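Local coordinates for putative nitroreductase (Thermotoga maritima, PDB 1VKW), which is a putative nitroreductase of the FMN-dependent nitroreductase clan and probably has oxidoreductase activity, at residues A[74-78]-A[206-212]; A[198-203]-A[214-218]. All coordinates share one frame. Residue numbers count along the deposited sequence, not the author numbering.

How the contacts relate
From the N terminus, residues 74-78 come first, at the start of helix 74-93. The chain then makes 127 more residues before returning to them at the turn end of the hairpin, 206-212, which closes contact 1. Contact 2 closes a much shorter loop. Residues 198-203 lead out of helix 180-198. The end of strand 211-215 and the C-terminal tail, 214-218, come back beside them. The segments alternate along the chain, so the contacts cross. Both use strand 211-215, and both reach the sheet it shares with strand 203-207. Their centres lie about 19 Å apart. Contact 1 holds the turn end to helix 74-93; contact 2 holds the open end and the C terminus.

Contact 1: residues A[74-78]-A[206-212]; sequences FDELV and KRGEDTY
Residues 74-78 form the first turn of a helix, with Val78 N hydrogen-bonded to Phe74 O at 3.0 Å. Residues 206-212 form the turn end of an antiparallel beta hairpin. Arg207 N donates to Thr211 O at 2.8 Å, and Thr211 N to Arg207 O is weak at 3.5 Å. The chain reverses through Gly208 (phi 64°), Glu209 and Asp210. The closest CA pairs are Phe74 with Asp210 at 8.1 Å, Asp75 with Lys206 at 8.8 Å and Val78 with Tyr212 at 9.4 Å. Lys206 is extended, all t, and its NZ makes a salt bridge to OD1 of Asp75 (chi1 m) at 2.7 Å. Tyr212, chi1 m, brings its OH to 3.0 Å from the same Asp75 OD1. It turns a ring face to Val78 (chi1 t), whose CG1 makes a CH-pi contact 4.2 Å from the Tyr212 centroid. Phe74 takes chi1 t: its CE1 meets Tyr212 CE1 at 4.1 Å, and its CZ is 3.7 Å from Asp210 CA. Thus the N-terminal turn of helix 74-93 packs on the turn end of hairpin 203-207/211-215, an apolar part (Phe74, Val78, Tyr212) beside a charged one (Asp75, Lys206). From helix 180-198, Pro180 touches Phe74 and Val78, and Leu183 touches Phe74.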
# COMPACT_ATOMS: atom_id res chain seq x y z
N PHE A 74 11.75 7.47 12.16
CA PHE A 74 11.15 7.85 10.89
C PHE A 74 11.35 6.80 9.77
O PHE A 74 10.37 6.31 9.17
CB PHE A 74 11.68 9.22 10.44
CG PHE A 74 10.86 9.86 9.35
CD1 PHE A 74 11.17 9.64 8.02
CD2 PHE A 74 9.77 10.67 9.67
CE1 PHE A 74 10.41 10.23 7.01
CE2 PHE A 74 9.00 11.26 8.66
CZ PHE A 74 9.33 11.03 7.33
N ASP A 75 12.61 6.46 9.48
CA ASP A 75 12.92 5.59 8.33
C ASP A 75 12.30 4.18 8.47
O ASP A 75 11.83 3.59 7.49
CB ASP A 75 14.44 5.48 8.12
CG ASP A 75 15.09 6.82 7.80
OD1 ASP A 75 14.39 7.72 7.29
OD2 ASP A 75 16.30 7.07 8.03
N GLU A 76 12.30 3.65 9.69
CA GLU A 76 11.77 2.30 9.91
C GLU A 76 10.26 2.28 9.76
O GLU A 76 9.69 1.27 9.33
CB GLU A 76 12.16 1.76 11.29
CG GLU A 76 13.64 1.43 11.45
CD GLU A 76 14.43 2.52 12.15
OE1 GLU A 76 14.64 3.59 11.55
OE2 GLU A 76 14.85 2.29 13.30
N LEU A 77 9.60 3.38 10.12
CA LEU A 77 8.15 3.47 9.96
C LEU A 77 7.73 3.67 8.49
O LEU A 77 6.70 3.14 8.07
CB LEU A 77 7.58 4.57 10.85
CG LEU A 77 7.51 4.21 12.34
CD1 LEU A 77 7.22 5.46 13.15
CD2 LEU A 77 6.48 3.13 12.63
N VAL A 78 8.51 4.42 7.73
CA VAL A 78 8.31 4.50 6.26
C VAL A 78 8.40 3.10 5.66
O VAL A 78 7.57 2.71 4.83
CB VAL A 78 9.32 5.48 5.59
CG1 VAL A 78 9.26 5.40 4.07
CG2 VAL A 78 9.05 6.89 6.01
N LYS A 206 15.96 8.64 -0.05
CA LYS A 206 15.57 9.57 1.00
C LYS A 206 16.24 10.90 0.71
O LYS A 206 17.41 10.93 0.35
CB LYS A 206 15.98 9.09 2.39
CG LYS A 206 15.40 9.94 3.50
CD LYS A 206 16.06 9.72 4.85
CE LYS A 206 15.20 10.32 5.97
NZ LYS A 206 15.75 10.08 7.32
N ARG A 207 15.48 11.98 0.86
CA ARG A 207 15.96 13.35 0.64
C ARG A 207 15.62 14.19 1.85
O ARG A 207 14.44 14.41 2.15
CB ARG A 207 15.29 13.94 -0.59
CG ARG A 207 15.62 13.22 -1.85
CD ARG A 207 17.10 13.28 -2.25
NE ARG A 207 17.32 12.47 -3.44
CZ ARG A 207 16.99 12.83 -4.67
NH1 ARG A 207 16.43 14.02 -4.91
NH2 ARG A 207 17.22 11.99 -5.68
N GLY A 208 16.64 14.67 2.56
CA GLY A 208 16.43 15.49 3.76
C GLY A 208 15.72 14.73 4.86
O GLY A 208 15.94 13.53 5.03
N GLU A 209 14.85 15.42 5.59
CA GLU A 209 14.29 14.90 6.85
C GLU A 209 13.00 14.11 6.65
O GLU A 209 12.75 13.16 7.39
CB GLU A 209 14.00 16.05 7.83
CG GLU A 209 15.22 16.89 8.20
CD GLU A 209 14.88 18.08 9.09
OE1 GLU A 209 13.81 18.07 9.75
OE2 GLU A 209 15.70 19.04 9.13
N ASP A 210 12.19 14.49 5.67
CA ASP A 210 10.84 13.92 5.56
C ASP A 210 10.33 13.74 4.13
O ASP A 210 9.13 13.77 3.89
CB ASP A 210 9.86 14.79 6.35
CG ASP A 210 9.71 16.19 5.77
OD1 ASP A 210 10.37 16.53 4.77
OD2 ASP A 210 8.93 17.02 6.27
N THR A 211 11.26 13.52 3.20
CA THR A 211 10.94 13.36 1.80
C THR A 211 11.61 12.12 1.26
O THR A 211 12.75 11.84 1.60
CB THR A 211 11.41 14.59 1.00
OG1 THR A 211 10.77 15.76 1.50
CG2 THR A 211 10.96 14.53 -0.49
N TYR A 212 10.88 11.41 0.41
CA TYR A 212 11.45 10.31 -0.36
C TYR A 212 11.13 10.59 -1.81
O TYR A 212 10.00 10.94 -2.14
CB TYR A 212 10.86 8.97 0.08
CG TYR A 212 11.56 8.38 1.27
CD1 TYR A 212 11.28 8.84 2.56
CD2 TYR A 212 12.51 7.38 1.12
CE1 TYR A 212 11.93 8.31 3.66
CE2 TYR A 212 13.16 6.84 2.22
CZ TYR A 212 12.86 7.30 3.49
OH TYR A 212 13.51 6.78 4.59

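Contact 2: residues A[198-203]-A[214-218]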
# COMPACT_ATOMS: atom_id res chain seq x y z
N PHE A 198 6.64 2.44 -16.61
CA PHE A 198 7.92 2.62 -17.30
C PHE A 198 8.58 1.30 -17.61
O PHE A 198 9.53 1.27 -18.39
CB PHE A 198 8.84 3.55 -16.48
CG PHE A 198 8.36 4.97 -16.46
CD1 PHE A 198 8.49 5.77 -17.59
CD2 PHE A 198 7.74 5.50 -15.33
CE1 PHE A 198 8.04 7.07 -17.58
CE2 PHE A 198 7.29 6.79 -15.33
CZ PHE A 198 7.43 7.59 -16.46
N LYS A 199 8.04 0.22 -17.04
CA LYS A 199 8.57 -1.12 -17.20
C LYS A 199 10.04 -1.19 -16.79
O LYS A 199 10.82 -1.97 -17.35
CB LYS A 199 8.36 -1.63 -18.65
CG LYS A 199 6.89 -1.76 -19.07
CD LYS A 199 6.21 -2.95 -18.38
CE LYS A 199 4.80 -3.19 -18.90
NZ LYS A 199 3.76 -2.54 -18.07
N ARG A 200 10.41 -0.37 -15.82
CA ARG A 200 11.75 -0.38 -15.23
C ARG A 200 11.57 -0.32 -13.72
O ARG A 200 10.52 0.08 -13.22
CB ARG A 200 12.56 0.84 -15.67
CG ARG A 200 12.62 1.12 -17.16
CD ARG A 200 13.70 0.39 -17.90
NE ARG A 200 15.03 0.87 -17.50
CZ ARG A 200 16.17 0.29 -17.84
NH1 ARG A 200 16.18 -0.82 -18.58
NH2 ARG A 200 17.32 0.81 -17.43
N GLU A 201 12.61 -0.68 -12.99
CA GLU A 201 12.64 -0.59 -11.55
C GLU A 201 12.95 0.85 -11.07
O GLU A 201 14.09 1.29 -11.21
CB GLU A 201 13.74 -1.54 -11.05
CG GLU A 201 13.82 -1.72 -9.55
CD GLU A 201 12.65 -2.52 -9.01
OE1 GLU A 201 11.78 -2.96 -9.79
OE2 GLU A 201 12.61 -2.71 -7.77
N PRO A 202 11.98 1.58 -10.51
CA PRO A 202 12.27 2.92 -9.98
C PRO A 202 13.27 2.85 -8.82
O PRO A 202 13.32 1.82 -8.13
CB PRO A 202 10.91 3.42 -9.48
CG PRO A 202 9.91 2.55 -10.15
CD PRO A 202 10.57 1.23 -10.30
N VAL A 203 14.06 3.90 -8.63
CA VAL A 203 14.99 3.97 -7.52
C VAL A 203 14.42 4.91 -6.47
O VAL A 203 14.01 6.02 -6.81
CB VAL A 203 16.39 4.47 -7.96
CG1 VAL A 203 17.33 4.62 -6.76
CG2 VAL A 203 16.98 3.54 -8.99
N LEU A 214 11.35 9.30 -5.89
CA LEU A 214 11.38 8.17 -6.77
C LEU A 214 12.02 8.62 -8.07
O LEU A 214 11.50 9.52 -8.74
CB LEU A 214 9.95 7.73 -7.04
CG LEU A 214 9.68 6.28 -7.37
CD1 LEU A 214 10.05 5.41 -6.17
CD2 LEU A 214 8.20 6.13 -7.74
N ILE A 215 13.15 8.02 -8.43
CA ILE A 215 13.70 8.23 -9.76
C ILE A 215 12.89 7.30 -10.68
O ILE A 215 13.02 6.08 -10.61
CB ILE A 215 15.21 7.96 -9.82
CG1 ILE A 215 15.95 8.87 -8.83
CG2 ILE A 215 15.74 8.25 -11.21
CD1 ILE A 215 17.40 8.48 -8.62
N LEU A 216 12.07 7.89 -11.53
CA LEU A 216 10.99 7.19 -12.22
C LEU A 216 11.44 6.25 -13.32
O LEU A 216 10.96 5.12 -13.40
CB LEU A 216 10.01 8.20 -12.81
CG LEU A 216 9.26 8.99 -11.73
CD1 LEU A 216 8.63 10.24 -12.33
CD2 LEU A 216 8.22 8.13 -11.06
N ASN A 217 12.34 6.71 -14.18
CA ASN A 217 12.73 5.92 -15.36
C ASN A 217 14.24 5.77 -15.37
O ASN A 217 14.92 6.35 -16.21
CB ASN A 217 12.23 6.63 -16.62
CG ASN A 217 12.25 5.74 -17.85
OD1 ASN A 217 12.22 4.51 -17.76
ND2 ASN A 217 12.28 6.37 -19.02
N PRO A 218 14.77 5.03 -14.39
CA PRO A 218 16.21 4.95 -14.21
C PRO A 218 16.85 4.00 -15.22
O PRO A 218 16.60 2.80 -15.17
CB PRO A 218 16.36 4.41 -12.79
CG PRO A 218 15.15 3.61 -12.56
CD PRO A 218 14.05 4.20 -13.40
OXT PRO A 218 17.62 4.42 -16.09
O HOH W 1 11.03 3.14 -19.66
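This is the open end of an antiparallel beta hairpin, strands 203-207 and 211-215, where the chain enters from helix 180-198 and leaves to its C terminus. Val203 and Ile215 are a hydrogen-bonded pair: Val203 N gives to Ile215 O at 3.1 Å, and Ile215 N to Val203 O at 2.7 Å. Val203 CB and Ile215 CB, on the same face, are 4.1 Å apart. On the other side Pro202 CB meets Leu214 CG at 3.8 Å. Ala194 of helix 180-198 closes on Pro202 and Leu216. The strand breaks at Leu216. The tail runs on beside the incoming loop, and at Pro218 turns to the face carrying Val203 and Ile215. Pro218 CB lies 3.9 Å from Val203 CG2. Phe198 fills the hollow between the tail, Leu216 and Asn217, and helix 143-153. Asn217 CB lies over one face of the Phe198 ring, Leu216 CB is 4.0 Å from Phe198 CE2, and Ile148 touches Phe198. Arg200 pairs with the terminal carboxylate: its NH2 donates to Pro218 O at 3.1 Å, with a long salt bridge to Pro218 OXT at 3.9 Å. One water donates to both Phe198 O (2.7 Å from the water oxygen) and Asn217 OD1 (2.6 Å from it).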